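Local coordinates for hypothetical protein (PDB 2P3P), which is of unknown function, belongs to the DUF3256 family, can bind a magnesium ion and is probably membrane-associated in its full-length form, at residues G44-A49 / T60-R65; A103-D108 / M155-S160; D130-H135 / A185-P190; E162-S167 / Y195-G200. All coordinates share one frame; numbering follows the deposited sequence. Where two conformers were deposited one is given.

Contact 1. Residues G44-A49 / T60-R65; sequences GFTHTA and TFLLNR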
loop_
_atom_site.group_PDB
_atom_site.type_symbol
_atom_site.label_atom_id
_atom_site.label_comp_id
_atom_site.label_asym_id
_atom_site.label_seq_id
_atom_site.Cartn_x
_atom_site.Cartn_y
_atom_site.Cartn_z
ATOM N N GLY A 44 -4.991 -19.804 -6.717
ATOM C CA GLY A 44 -3.608 -19.537 -6.358
ATOM C C GLY A 44 -2.705 -19.134 -7.511
ATOM O O GLY A 44 -1.541 -18.736 -7.291
ATOM N N PHE A 45 -3.244 -19.249 -8.735
ATOM C CA PHE A 45 -2.561 -18.899 -9.965
ATOM C C PHE A 45 -3.064 -17.520 -10.331
ATOM O O PHE A 45 -4.236 -17.322 -10.739
ATOM C CB PHE A 45 -2.830 -19.907 -11.051
ATOM C CG PHE A 45 -2.324 -21.277 -10.721
ATOM C CD1 PHE A 45 -0.991 -21.548 -10.799
ATOM C CD2 PHE A 45 -3.195 -22.261 -10.277
ATOM C CE1 PHE A 45 -0.528 -22.783 -10.534
ATOM C CE2 PHE A 45 -2.726 -23.514 -9.954
ATOM C CZ PHE A 45 -1.383 -23.772 -10.061
ATOM N N THR A 46 -2.182 -16.554 -10.108
ATOM C CA THR A 46 -2.497 -15.189 -10.438
ATOM C C THR A 46 -2.912 -15.052 -11.902
ATOM O O THR A 46 -2.219 -15.566 -12.825
ATOM C CB THR A 46 -1.264 -14.328 -10.140
ATOM O OG1 THR A 46 -0.931 -14.503 -8.750
ATOM C CG2 THR A 46 -1.517 -12.881 -10.499
ATOM N N HIS A 47 -4.047 -14.385 -12.114
ATOM C CA HIS A 47 -4.598 -14.150 -13.456
ATOM C C HIS A 47 -4.360 -12.702 -13.848
ATOM O O HIS A 47 -4.760 -11.806 -13.120
ATOM C CB HIS A 47 -6.083 -14.491 -13.509
ATOM C CG HIS A 47 -6.739 -14.123 -14.796
ATOM N ND1 HIS A 47 -6.544 -14.853 -15.945
ATOM C CD2 HIS A 47 -7.553 -13.097 -15.127
ATOM C CE1 HIS A 47 -7.254 -14.315 -16.922
ATOM N NE2 HIS A 47 -7.861 -13.240 -16.458
ATOM N N THR A 48 -3.642 -12.508 -14.970
ATOM C CA THR A 48 -3.349 -11.180 -15.497
ATOM C C THR A 48 -4.340 -10.737 -16.581
ATOM O O THR A 48 -4.670 -11.484 -17.500
ATOM C CB THR A 48 -1.897 -11.128 -16.041
ATOM O OG1 THR A 48 -1.794 -11.870 -17.262
ATOM C CG2 THR A 48 -0.963 -11.717 -15.037
ATOM N N ALA A 49 -4.816 -9.504 -16.446
ATOM C CA ALA A 49 -5.758 -8.920 -17.374
ATOM C C ALA A 49 -5.473 -7.423 -17.514
ATOM O O ALA A 49 -4.821 -6.777 -16.643
ATOM C CB ALA A 49 -7.184 -9.168 -16.912
ATOM N N THR A 60 -4.355 -2.409 -15.453
ATOM C CA THR A 60 -3.960 -3.810 -15.421
ATOM C C THR A 60 -4.327 -4.436 -14.083
ATOM O O THR A 60 -4.201 -3.803 -13.019
ATOM C CB THR A 60 -2.467 -3.962 -15.676
ATOM O OG1 THR A 60 -1.746 -3.349 -14.606
ATOM C CG2 THR A 60 -2.099 -3.273 -16.985
ATOM N N PHE A 61 -4.720 -5.697 -14.124
ATOM C CA PHE A 61 -5.118 -6.430 -12.939
ATOM C C PHE A 61 -4.268 -7.680 -12.776
ATOM O O PHE A 61 -4.008 -8.371 -13.763
ATOM C CB PHE A 61 -6.581 -6.871 -13.066
ATOM C CG PHE A 61 -7.578 -5.750 -13.103
ATOM C CD1 PHE A 61 -8.149 -5.283 -11.934
ATOM C CD2 PHE A 61 -7.929 -5.156 -14.291
ATOM C CE1 PHE A 61 -9.075 -4.253 -11.970
ATOM C CE2 PHE A 61 -8.857 -4.131 -14.319
ATOM C CZ PHE A 61 -9.404 -3.683 -13.142
ATOM N N LEU A 62 -3.813 -7.930 -11.546
ATOM C CA LEU A 62 -3.379 -9.232 -11.108
ATOM C C LEU A 62 -4.425 -9.729 -10.119
ATOM O O LEU A 62 -4.616 -9.121 -9.086
ATOM C CB LEU A 62 -2.012 -9.179 -10.428
ATOM C CG LEU A 62 -0.854 -8.738 -11.329
ATOM C CD1 LEU A 62 0.429 -8.748 -10.515
ATOM C CD2 LEU A 62 -0.739 -9.621 -12.559
ATOM N N LEU A 63 -5.111 -10.809 -10.491
ATOM C CA LEU A 63 -6.221 -11.377 -9.728
ATOM C C LEU A 63 -5.809 -12.731 -9.142
ATOM O O LEU A 63 -5.633 -13.684 -9.869
ATOM C CB LEU A 63 -7.467 -11.540 -10.607
ATOM C CG LEU A 63 -7.986 -10.262 -11.286
ATOM C CD1 LEU A 63 -9.087 -10.642 -12.281
ATOM C CD2 LEU A 63 -8.522 -9.226 -10.302
ATOM N N ASN A 64 -5.670 -12.778 -7.823
ATOM C CA ASN A 64 -5.330 -13.992 -7.105
ATOM C C ASN A 64 -6.338 -14.165 -5.937
ATOM O O ASN A 64 -6.903 -13.201 -5.449
ATOM C CB ASN A 64 -3.851 -13.880 -6.645
ATOM C CG ASN A 64 -3.347 -15.109 -5.903
ATOM O OD1 ASN A 64 -3.827 -15.434 -4.810
ATOM N ND2 ASN A 64 -2.345 -15.777 -6.477
ATOM N N ARG A 65 -6.575 -15.418 -5.542
ATOM C CA ARG A 65 -7.511 -15.731 -4.446
ATOM C C ARG A 65 -7.172 -14.993 -3.156
ATOM O O ARG A 65 -8.064 -14.732 -2.330
ATOM C CB ARG A 65 -7.557 -17.249 -4.173
ATOM C CG ARG A 65 -8.718 -17.678 -3.265
ATOM C CD ARG A 65 -8.535 -19.071 -2.700
ATOM N NE ARG A 65 -9.712 -19.512 -1.947
ATOM C CZ ARG A 65 -10.835 -19.947 -2.506
ATOM N NH1 ARG A 65 -10.937 -20.052 -3.828
ATOM N NH2 ARG A 65 -11.844 -20.336 -1.733
HETATM O O HOH W 1 -6.641 -16.429 -10.080
#

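Contact 2. Residues A103-D108 / M155-S160; sequences ADSRID and MQVSLS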
loop_
_atom_site.group_PDB
_atom_site.type_symbol
_atom_site.label_atom_id
_atom_site.label_comp_id
_atom_site.label_asym_id
_atom_site.label_seq_id
_atom_site.Cartn_x
_atom_site.Cartn_y
_atom_site.Cartn_z
ATOM N N ALA A 103 7.076 8.054 -4.702
ATOM C CA ALA A 103 6.265 6.923 -4.257
ATOM C C ALA A 103 5.809 7.158 -2.819
ATOM O O ALA A 103 6.615 7.515 -1.969
ATOM C CB ALA A 103 7.048 5.617 -4.393
ATOM N N ASP A 104 4.501 7.049 -2.591
ATOM C CA ASP A 104 3.867 7.397 -1.321
ATOM C C ASP A 104 2.546 6.651 -1.241
ATOM O O ASP A 104 1.741 6.680 -2.189
ATOM C CB ASP A 104 3.715 8.925 -1.228
ATOM C CG ASP A 104 3.322 9.404 0.160
ATOM O OD1 ASP A 104 3.886 8.892 1.171
ATOM O OD2 ASP A 104 2.462 10.350 0.246
ATOM N N SER A 105 2.345 5.948 -0.128
ATOM C CA SER A 105 1.240 5.040 0.050
ATOM C C SER A 105 0.218 5.580 1.058
ATOM O O SER A 105 0.585 6.260 2.006
ATOM C CB SER A 105 1.768 3.690 0.562
ATOM O OG SER A 105 2.613 3.062 -0.395
ATOM N N ARG A 106 -1.045 5.160 0.866
ATOM C CA ARG A 106 -2.113 5.299 1.857
ATOM C C ARG A 106 -2.580 3.883 2.156
ATOM O O ARG A 106 -2.670 3.069 1.244
ATOM C CB ARG A 106 -3.279 6.106 1.294
ATOM C CG ARG A 106 -2.923 7.529 0.910
ATOM C CD ARG A 106 -4.139 8.369 0.374
ATOM N NE ARG A 106 -4.841 7.617 -0.652
ATOM C CZ ARG A 106 -5.845 6.787 -0.380
ATOM N NH1 ARG A 106 -6.248 6.665 0.882
ATOM N NH2 ARG A 106 -6.388 6.038 -1.342
ATOM N N ILE A 107 -2.800 3.576 3.411
ATOM C CA ILE A 107 -3.411 2.306 3.811
ATOM C C ILE A 107 -4.841 2.630 4.304
ATOM O O ILE A 107 -5.038 3.460 5.229
ATOM C CB ILE A 107 -2.630 1.595 4.928
ATOM C CG1 ILE A 107 -1.152 1.460 4.607
ATOM C CG2 ILE A 107 -3.212 0.186 5.165
ATOM C CD1 ILE A 107 -0.370 0.840 5.736
ATOM N N ASP A 108 -5.826 2.002 3.648
ATOM C CA ASP A 108 -7.225 2.096 4.012
ATOM C C ASP A 108 -7.683 0.723 4.544
ATOM O O ASP A 108 -7.181 -0.323 4.142
ATOM C CB ASP A 108 -8.064 2.530 2.784
ATOM C CG ASP A 108 -7.738 3.920 2.317
ATOM O OD1 ASP A 108 -7.654 4.813 3.191
ATOM O OD2 ASP A 108 -7.562 4.125 1.094
HETATM N N MSE A 155 6.595 7.857 2.185
HETATM C CA MSE A 155 6.887 6.464 2.488
HETATM C C MSE A 155 6.053 5.548 1.593
HETATM O O MSE A 155 4.858 5.776 1.345
HETATM C CB MSE A 155 6.637 6.121 3.977
HETATM C CG MSE A 155 7.475 6.938 4.962
HETATM SE SE MSE A 155 6.766 6.787 6.763
HETATM C CE MSE A 155 7.723 8.321 7.624
ATOM N N GLN A 156 6.710 4.517 1.079
ATOM C CA GLN A 156 6.071 3.523 0.231
ATOM C C GLN A 156 5.885 2.212 1.006
ATOM O O GLN A 156 6.834 1.647 1.575
ATOM C CB GLN A 156 6.940 3.249 -1.015
ATOM C CG GLN A 156 6.299 2.225 -1.961
ATOM C CD GLN A 156 7.031 2.112 -3.280
ATOM O OE1 GLN A 156 8.178 2.594 -3.423
ATOM N NE2 GLN A 156 6.427 1.417 -4.205
ATOM N N VAL A 157 4.649 1.742 1.028
ATOM C CA VAL A 157 4.310 0.500 1.658
ATOM C C VAL A 157 4.132 -0.653 0.659
ATOM O O VAL A 157 3.552 -0.470 -0.401
ATOM C CB VAL A 157 2.998 0.697 2.395
ATOM C CG1 VAL A 157 2.492 -0.612 2.976
ATOM C CG2 VAL A 157 3.173 1.803 3.509
ATOM N N SER A 158 4.617 -1.826 1.054
ATOM C CA SER A 158 4.350 -3.101 0.345
ATOM C C SER A 158 3.754 -4.134 1.312
ATOM O O SER A 158 4.441 -4.644 2.183
ATOM C CB SER A 158 5.633 -3.679 -0.220
ATOM O OG SER A 158 5.333 -4.765 -1.091
ATOM N N LEU A 159 2.484 -4.420 1.156
ATOM C CA LEU A 159 1.861 -5.540 1.901
ATOM C C LEU A 159 2.260 -6.852 1.227
ATOM O O LEU A 159 2.229 -6.989 -0.022
ATOM C CB LEU A 159 0.337 -5.321 1.886
ATOM C CG LEU A 159 -0.525 -6.332 2.593
ATOM C CD1 LEU A 159 -0.179 -6.413 4.074
ATOM C CD2 LEU A 159 -1.990 -5.901 2.358
ATOM N N SER A 160 2.684 -7.828 2.027
ATOM C CA SER A 160 2.973 -9.159 1.498
ATOM C C SER A 160 1.777 -9.798 0.785
ATOM O O SER A 160 0.596 -9.600 1.142
ATOM C CB SER A 160 3.480 -10.108 2.593
ATOM O OG SER A 160 3.781 -11.426 2.061
HETATM O O HOH W 2 2.996 5.732 3.419
#

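Contact 3. Residues D130-H135 / A185-P190; sequences DFFLPH and AIFLSP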
loop_
_atom_site.group_PDB
_atom_site.type_symbol
_atom_site.label_atom_id
_atom_site.label_comp_id
_atom_site.label_asym_id
_atom_site.label_seq_id
_atom_site.Cartn_x
_atom_site.Cartn_y
_atom_site.Cartn_z
ATOM N N ASP A 130 12.139 6.978 12.848
ATOM C CA ASP A 130 12.189 5.510 12.827
ATOM C C ASP A 130 13.126 4.934 11.768
ATOM O O ASP A 130 13.476 3.750 11.846
ATOM C CB ASP A 130 10.790 4.937 12.691
ATOM C CG ASP A 130 9.905 5.323 13.865
ATOM O OD1 ASP A 130 10.423 5.481 14.990
ATOM O OD2 ASP A 130 8.700 5.466 13.648
ATOM N N PHE A 131 13.531 5.763 10.810
ATOM C CA PHE A 131 14.362 5.328 9.689
ATOM C C PHE A 131 15.794 5.839 9.892
ATOM O O PHE A 131 16.656 5.733 8.989
ATOM C CB PHE A 131 13.797 5.868 8.365
ATOM C CG PHE A 131 12.475 5.294 7.987
ATOM C CD1 PHE A 131 12.399 4.126 7.219
ATOM C CD2 PHE A 131 11.296 5.874 8.420
ATOM C CE1 PHE A 131 11.185 3.570 6.877
ATOM C CE2 PHE A 131 10.069 5.301 8.091
ATOM C CZ PHE A 131 10.031 4.142 7.309
ATOM N N PHE A 132 16.069 6.365 11.092
ATOM C CA PHE A 132 17.408 6.871 11.354
ATOM C C PHE A 132 18.374 5.741 11.711
ATOM O O PHE A 132 18.002 4.755 12.372
ATOM C CB PHE A 132 17.414 7.921 12.480
ATOM C CG PHE A 132 16.763 9.242 12.134
ATOM C CD1 PHE A 132 16.266 9.543 10.842
ATOM C CD2 PHE A 132 16.658 10.198 13.119
ATOM C CE1 PHE A 132 15.674 10.768 10.584
ATOM C CE2 PHE A 132 16.057 11.427 12.876
ATOM C CZ PHE A 132 15.570 11.714 11.611
ATOM N N LEU A 133 19.631 5.900 11.285
ATOM C CA LEU A 133 20.724 5.001 11.655
ATOM C C LEU A 133 21.067 5.156 13.124
ATOM O O LEU A 133 20.656 6.146 13.766
ATOM C CB LEU A 133 21.987 5.344 10.839
ATOM C CG LEU A 133 21.906 4.931 9.389
ATOM C CD1 LEU A 133 23.029 5.586 8.586
ATOM C CD2 LEU A 133 21.881 3.401 9.278
ATOM N N PRO A 134 21.782 4.176 13.692
ATOM C CA PRO A 134 22.228 4.321 15.079
ATOM C C PRO A 134 23.037 5.588 15.325
ATOM O O PRO A 134 23.719 6.090 14.407
ATOM C CB PRO A 134 23.063 3.052 15.326
ATOM C CG PRO A 134 22.557 2.060 14.328
ATOM C CD PRO A 134 22.141 2.862 13.133
ATOM N N HIS A 135 22.925 6.108 16.553
ATOM C CA HIS A 135 23.765 7.218 17.055
ATOM C C HIS A 135 23.472 8.528 16.393
ATOM O O HIS A 135 24.291 9.448 16.416
ATOM C CB HIS A 135 25.283 6.918 16.889
ATOM C CG HIS A 135 25.758 5.749 17.677
ATOM N ND1 HIS A 135 27.054 5.264 17.585
ATOM C CD2 HIS A 135 25.121 4.954 18.568
ATOM C CE1 HIS A 135 27.189 4.234 18.396
ATOM N NE2 HIS A 135 26.029 4.013 18.991
ATOM N N ALA A 185 23.237 10.561 4.428
ATOM C CA ALA A 185 23.658 9.160 4.529
ATOM C C ALA A 185 24.160 8.776 5.930
ATOM O O ALA A 185 24.170 7.583 6.280
ATOM C CB ALA A 185 24.756 8.855 3.479
ATOM N N ILE A 186 24.627 9.761 6.701
ATOM C CA ILE A 186 25.158 9.487 8.039
ATOM C C ILE A 186 24.075 9.158 9.038
ATOM O O ILE A 186 24.399 8.625 10.118
ATOM C CB ILE A 186 26.084 10.617 8.618
ATOM C CG1 ILE A 186 25.320 11.835 9.115
ATOM C CG2 ILE A 186 27.083 11.051 7.585
ATOM C CD1 ILE A 186 26.170 12.795 9.991
ATOM N N PHE A 187 22.818 9.506 8.722
ATOM C CA PHE A 187 21.733 9.288 9.657
ATOM C C PHE A 187 20.414 8.710 9.084
ATOM O O PHE A 187 19.677 8.092 9.821
ATOM C CB PHE A 187 21.480 10.556 10.461
ATOM C CG PHE A 187 20.704 11.612 9.730
ATOM C CD1 PHE A 187 19.305 11.619 9.773
ATOM C CD2 PHE A 187 21.366 12.589 8.995
ATOM C CE1 PHE A 187 18.606 12.592 9.121
ATOM C CE2 PHE A 187 20.663 13.560 8.329
ATOM C CZ PHE A 187 19.296 13.552 8.361
ATOM N N LEU A 188 20.143 8.889 7.797
ATOM C CA LEU A 188 18.897 8.436 7.199
ATOM C C LEU A 188 19.073 7.135 6.416
ATOM O O LEU A 188 19.782 7.112 5.383
ATOM C CB LEU A 188 18.400 9.468 6.224
ATOM C CG LEU A 188 17.013 9.200 5.701
ATOM C CD1 LEU A 188 15.994 8.890 6.891
ATOM C CD2 LEU A 188 16.558 10.447 4.866
ATOM N N SER A 189 18.444 6.073 6.890
ATOM C CA SER A 189 18.701 4.738 6.368
ATOM C C SER A 189 17.641 4.381 5.351
ATOM O O SER A 189 16.469 4.620 5.570
ATOM C CB SER A 189 18.660 3.659 7.472
ATOM O OG SER A 189 18.642 2.340 6.922
ATOM N N PRO A 190 18.041 3.713 4.276
ATOM C CA PRO A 190 17.110 3.228 3.265
ATOM C C PRO A 190 16.478 1.900 3.640
ATOM O O PRO A 190 15.597 1.417 2.909
ATOM C CB PRO A 190 18.003 3.059 2.034
ATOM C CG PRO A 190 19.335 2.693 2.593
ATOM C CD PRO A 190 19.413 3.265 4.002
HETATM O O HOH W 3 23.726 8.493 12.576
#

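Contact 4. Residues E162-S167 / Y195-G200; sequences ESDTLS and YRWQSG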
loop_
_atom_site.group_PDB
_atom_site.type_symbol
_atom_site.label_atom_id
_atom_site.label_comp_id
_atom_site.label_asym_id
_atom_site.label_seq_id
_atom_site.Cartn_x
_atom_site.Cartn_y
_atom_site.Cartn_z
ATOM N N GLU A 162 1.612 -13.088 0.681
ATOM C CA GLU A 162 1.506 -14.440 1.207
ATOM C C GLU A 162 1.505 -14.581 2.729
ATOM O O GLU A 162 1.207 -15.664 3.211
ATOM C CB GLU A 162 2.628 -15.297 0.633
ATOM C CG GLU A 162 3.152 -14.734 -0.665
ATOM C CD GLU A 162 4.168 -15.605 -1.309
ATOM O OE1 GLU A 162 4.551 -16.646 -0.701
ATOM O OE2 GLU A 162 4.589 -15.235 -2.433
ATOM N N SER A 163 1.937 -13.556 3.454
ATOM C CA SER A 163 1.822 -13.549 4.909
ATOM C C SER A 163 1.161 -12.262 5.336
ATOM O O SER A 163 1.046 -11.324 4.533
ATOM C CB SER A 163 3.184 -13.677 5.603
ATOM O OG SER A 163 4.025 -14.603 4.952
ATOM N N ASP A 164 0.753 -12.206 6.607
ATOM C CA ASP A 164 0.105 -11.009 7.146
ATOM C C ASP A 164 1.209 -10.066 7.708
ATOM O O ASP A 164 1.336 -9.802 8.909
ATOM C CB ASP A 164 -1.013 -11.364 8.166
ATOM C CG ASP A 164 -2.121 -12.267 7.582
ATOM O OD1 ASP A 164 -2.274 -12.336 6.339
ATOM O OD2 ASP A 164 -2.887 -12.888 8.387
ATOM N N THR A 165 2.005 -9.564 6.778
ATOM C CA THR A 165 3.115 -8.690 7.081
ATOM C C THR A 165 3.196 -7.626 5.993
ATOM O O THR A 165 2.727 -7.838 4.863
ATOM C CB THR A 165 4.455 -9.477 7.169
ATOM O OG1 THR A 165 4.813 -10.046 5.892
ATOM C CG2 THR A 165 4.377 -10.604 8.213
ATOM N N LEU A 166 3.832 -6.511 6.328
ATOM C CA LEU A 166 4.081 -5.407 5.382
ATOM C C LEU A 166 5.421 -4.807 5.702
ATOM O O LEU A 166 5.906 -4.948 6.840
ATOM C CB LEU A 166 2.985 -4.340 5.421
ATOM C CG LEU A 166 2.809 -3.361 6.590
ATOM C CD1 LEU A 166 3.901 -2.308 6.674
ATOM C CD2 LEU A 166 1.421 -2.646 6.457
ATOM N N SER A 167 6.010 -4.162 4.688
ATOM C CA SER A 167 7.258 -3.460 4.788
ATOM C C SER A 167 7.023 -2.026 4.319
ATOM O O SER A 167 6.198 -1.768 3.437
ATOM C CB SER A 167 8.291 -4.181 3.913
ATOM O OG SER A 167 9.574 -3.650 4.017
ATOM N N TYR A 195 6.436 -4.811 9.686
ATOM C CA TYR A 195 5.306 -4.920 10.601
ATOM C C TYR A 195 4.563 -6.239 10.321
ATOM O O TYR A 195 4.477 -6.724 9.189
ATOM C CB TYR A 195 4.366 -3.724 10.366
ATOM C CG TYR A 195 4.856 -2.361 10.859
ATOM C CD1 TYR A 195 4.311 -1.802 12.001
ATOM C CD2 TYR A 195 5.798 -1.595 10.132
ATOM C CE1 TYR A 195 4.743 -0.589 12.478
ATOM C CE2 TYR A 195 6.233 -0.363 10.584
ATOM C CZ TYR A 195 5.700 0.164 11.745
ATOM O OH TYR A 195 6.113 1.389 12.243
ATOM N N ARG A 196 4.003 -6.791 11.373
ATOM C CA ARG A 196 3.290 -8.044 11.306
ATOM C C ARG A 196 1.896 -7.797 11.883
ATOM O O ARG A 196 1.723 -7.115 12.894
ATOM C CB ARG A 196 4.037 -9.120 12.111
ATOM C CG ARG A 196 3.496 -10.500 11.884
ATOM C CD ARG A 196 4.390 -11.578 12.519
ATOM N NE ARG A 196 3.617 -12.804 12.600
ATOM C CZ ARG A 196 3.768 -13.769 13.514
ATOM N NH1 ARG A 196 4.697 -13.688 14.470
ATOM N NH2 ARG A 196 2.978 -14.847 13.467
ATOM N N TRP A 197 0.901 -8.353 11.222
ATOM C CA TRP A 197 -0.482 -8.302 11.686
ATOM C C TRP A 197 -0.660 -9.294 12.827
ATOM O O TRP A 197 -0.458 -10.509 12.666
ATOM C CB TRP A 197 -1.389 -8.659 10.538
ATOM C CG TRP A 197 -2.856 -8.544 10.789
ATOM C CD1 TRP A 197 -3.718 -9.558 10.978
ATOM C CD2 TRP A 197 -3.646 -7.340 10.796
ATOM N NE1 TRP A 197 -4.984 -9.079 11.102
ATOM C CE2 TRP A 197 -4.974 -7.724 10.974
ATOM C CE3 TRP A 197 -3.355 -5.997 10.609
ATOM C CZ2 TRP A 197 -6.029 -6.792 11.041
ATOM C CZ3 TRP A 197 -4.398 -5.069 10.688
ATOM C CH2 TRP A 197 -5.704 -5.477 10.901
ATOM N N GLN A 198 -1.013 -8.766 13.983
ATOM C CA GLN A 198 -1.083 -9.556 15.178
ATOM C C GLN A 198 -2.283 -9.027 15.932
ATOM O O GLN A 198 -2.309 -7.855 16.321
ATOM C CB GLN A 198 0.209 -9.407 15.999
ATOM C CG GLN A 198 1.447 -10.043 15.345
ATOM C CD GLN A 198 2.788 -9.670 16.002
ATOM O OE1 GLN A 198 2.843 -8.897 16.961
ATOM N NE2 GLN A 198 3.876 -10.241 15.489
ATOM N N SER A 199 -3.282 -9.891 16.095
ATOM C CA SER A 199 -4.500 -9.569 16.824
ATOM C C SER A 199 -5.100 -8.234 16.381
ATOM O O SER A 199 -5.284 -7.304 17.185
ATOM C CB SER A 199 -4.234 -9.575 18.334
ATOM O OG SER A 199 -3.356 -8.519 18.698
ATOM N N GLY A 200 -5.385 -8.162 15.088
ATOM C CA GLY A 200 -6.178 -7.089 14.525
ATOM C C GLY A 200 -5.452 -5.764 14.389
ATOM O O GLY A 200 -6.116 -4.732 14.354
#

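Contact 1. Residues G44-A49 / T60-R65
Residues 44-49 and 60-65 lie on and beside the beta hairpin of strands 47-52 and 58-64, at one edge of the seven-stranded antiparallel sheet. Backbone hydrogen bonds do most of the joining. His-47 and Leu-63 form one hydrogen-bonded antiparallel pair, and Ala-49 and Phe-61 form the next. The bond from Phe-61 N to Ala-49 O is the shortest, at 2.7 Å, and nearly straight. It meets the oxygen from above the carbonyl plane. A water donates to Phe-45 O and to Leu-63 O, which also accepts from His-47 N, and so bridges the segments just beyond the His-47/Leu-63 pair.

Apolar contacts differ on the two faces. On one face, His-47 and Leu-63 run side by side, and the His-47 ring edge meets Leu-63 CD1, with CD2 4.1 Å from that methyl. Helices 29-39 and 11-18 pack on this face: Leu-35 touches Ala-49, Phe-61 and Leu-63, and Phe-16 touches the last two. On the other face, Leu-62 CD2 touches the methyls of both Thr-46 and Thr-48. It is 3.3 Å from Thr-48 CG2, closer than normal van der Waals contact. The Thr-46 and Leu-62 side chains cross obliquely, with Thr-46 CG2 3.7 Å from Leu-62 CB.

Side-chain polar contacts centre on Asn-64. Its CG is anti to the backbone N (chi1 -179°), which carries the amide toward residues 44-46. Asn-64 OD1 accepts from Asn-66 N, which helps fix the amide's rotation. Asn-64 ND2 reaches Gly-44 O in a weak, bent bond. The better bond runs from Asn-64 ND2 to Thr-46 OG1, 3.0 Å long at 162°, with the hydroxyl oxygen close to the amide plane.

Contact 2. Residues A103-D108 / M155-S160
Three hydrogen bonds join residues 103-108 to residues 155-160, and two of them use side-chain oxygens. Asp-104 has CG anti to the backbone N (chi1 -169°), and its OD1 swings back toward residues 155-160. There OD1 accepts from the N of Met-155, present as selenomethionine, at 3.1 Å, through the lone pair that faces away from OD2. Ser-105 N donates to Met-155 O at 2.9 Å, almost along the C=O axis. Ser-105 OG then takes the nearly straight bond from Val-157 N, at 2.8 Å and 172°. Ser-105 OG is anti to the carbonyl carbon, beside its own N. The same hydroxyl is also hydrogen-bonded to Thr-97 OG1, so two partners hold it.

Met-155 O has further neighbours. A water donates to it and to Ser-105 O, and Asp-104 CA makes a CA-H...O contact with it.

The strands meet at 56°, so they touch near one end and splay apart toward the other. No beta ladder forms between them. Strand 104-111 belongs to the seven-stranded sheet, and strand 155-159 is an outermost strand of the four-stranded sheet. The contact joins the two sheets, close to the centre of the chain.

Van der Waals contacts fill in around the bonds. Val-157 CG2 lies 3.8 Å from Ser-105 CB. Farther along, where the strands separate, Ile-107 CD1 meets Val-157 CG1 at 4.2 Å. Val-157 also touches Val-95 of the larger sheet. At the other end the extended Gln-156 runs along Ala-103, and Gln-156 OE1 comes to 3.4 Å from Ala-103 CB.

Contact 3. Residues D130-H135 / A185-P190
Phe-187 has CG in the crowded position between its backbone N and carbonyl carbon (chi1 78°). Phe-132 has CG anti to the carbonyl carbon, with chi1 -70°. These torsions send the two rings out side by side in the same direction. They meet as a T-shaped pair, with planes at 88° and centroids 5.2 Å apart. The edge of Phe-187 supplies the contact. Its CD1 lies over one face of Phe-132, offset toward the rim, and Phe-187 CE1 reaches past the rim, 3.8 Å from Phe-132 CE1. Phe-187 also meets the ring of Tyr-143 in helix 141-146.

Leu-188 has CG anti to the backbone N, which brings CD1 back to residues 130-135. There Leu-188 CD1 touches Phe-131 CB and the edge of the Phe-132 ring. Leu-133 spreads its two methyls along residues 185-189. Its CD1 lies 3.3 Å from Ala-185 O, and its CD2 lies 3.7 Å from Ser-189 CB.

Two backbone hydrogen bonds fix the segments on either side of Phe-132. Leu-133 N donates to Phe-187 O at 2.6 Å, from above the carbonyl plane. Ser-189 N donates to Phe-131 O at 2.8 Å, nearly along the C=O axis. A water links Pro-134 O to Ile-186 O.

The pairing of Phe-132 with Leu-188 is a single beta bridge between two loops, which precede helix 141-146 and strand 193-197 respectively. The Leu-188 side chain is about 8 Å from that of Ser-149, a magnesium-binding residue with no ion bound here.

Contact 4. Residues E162-S167 / Y195-G200
Asp-164 O is approached by two groups of residues 195-200, one hydrogen bond and one weaker CH contact. Trp-197 N donates to it at 2.8 Å, almost straight at 174° and in the carbonyl plane. Arg-196 CA makes a CA-H...O contact with Asp-164 O at 3.6 Å. The oxygen belongs to an inverse gamma turn centred on Asp-164, just before strand 165-170 begins. Tyr-195 O accepts from Leu-166 N at 2.9 Å, also in the carbonyl plane. Thr-165 CA makes a CA-H...O contact with Tyr-195 O at 3.2 Å. Tyr-195 N returns a bond to Leu-166 O, 2.9 Å long, which lies nearly along the C=O axis.

These bonds join the two central strands of the four-stranded antiparallel sheet, 165-170 and 193-197. Leu-166 and Tyr-195 are the hydrogen-bonded pair, while Thr-165 and Arg-196 are a non-hydrogen-bonded pair. On the first pair's face, Leu-166 has CG in the crowded position (chi1 72°). Its CD1 lies alongside Tyr-195, 4.0 Å from CB. The Tyr-195 ring meets Trp-123 edge-to-face.

On the other face, Thr-165 CG2 lies 3.8 Å from Arg-196 CG, where the two side chains cross obliquely. Beyond the paired residues, Asp-164 CB meets Trp-197 CB at 3.6 Å. Trp-197 CG is anti to the backbone N (chi1 -175°), and its indole leads away from residues 162-167. There Trp-197 NE1 donates to Pro-84 O, and Gly-200 C lies over one face of the indole, near its rim.

Contact 2 joins the two sheets, and its centre is about 3 Å from the centre of the chain. Contacts 1 and 4 are antiparallel pairings within one sheet each, the larger and the smaller. Contact 3 is farthest out, about 23 Å centre to centre, on the side opposite contact 1. All are partly buried; contact 2 has no exposed touching residue, and contact 1 has four. Regular backbone bonding dominates contacts 1 and 4. Contact 2 relies more on side-chain oxygens, and contact 3 on aromatic packing between loops. Contacts 2 and 4 share the smaller sheet, where strands 155-159 and 165-170 are neighbours. Contacts 2 and 3 touch through Met-155 CE and Phe-131 CE2, 3.9 Å apart.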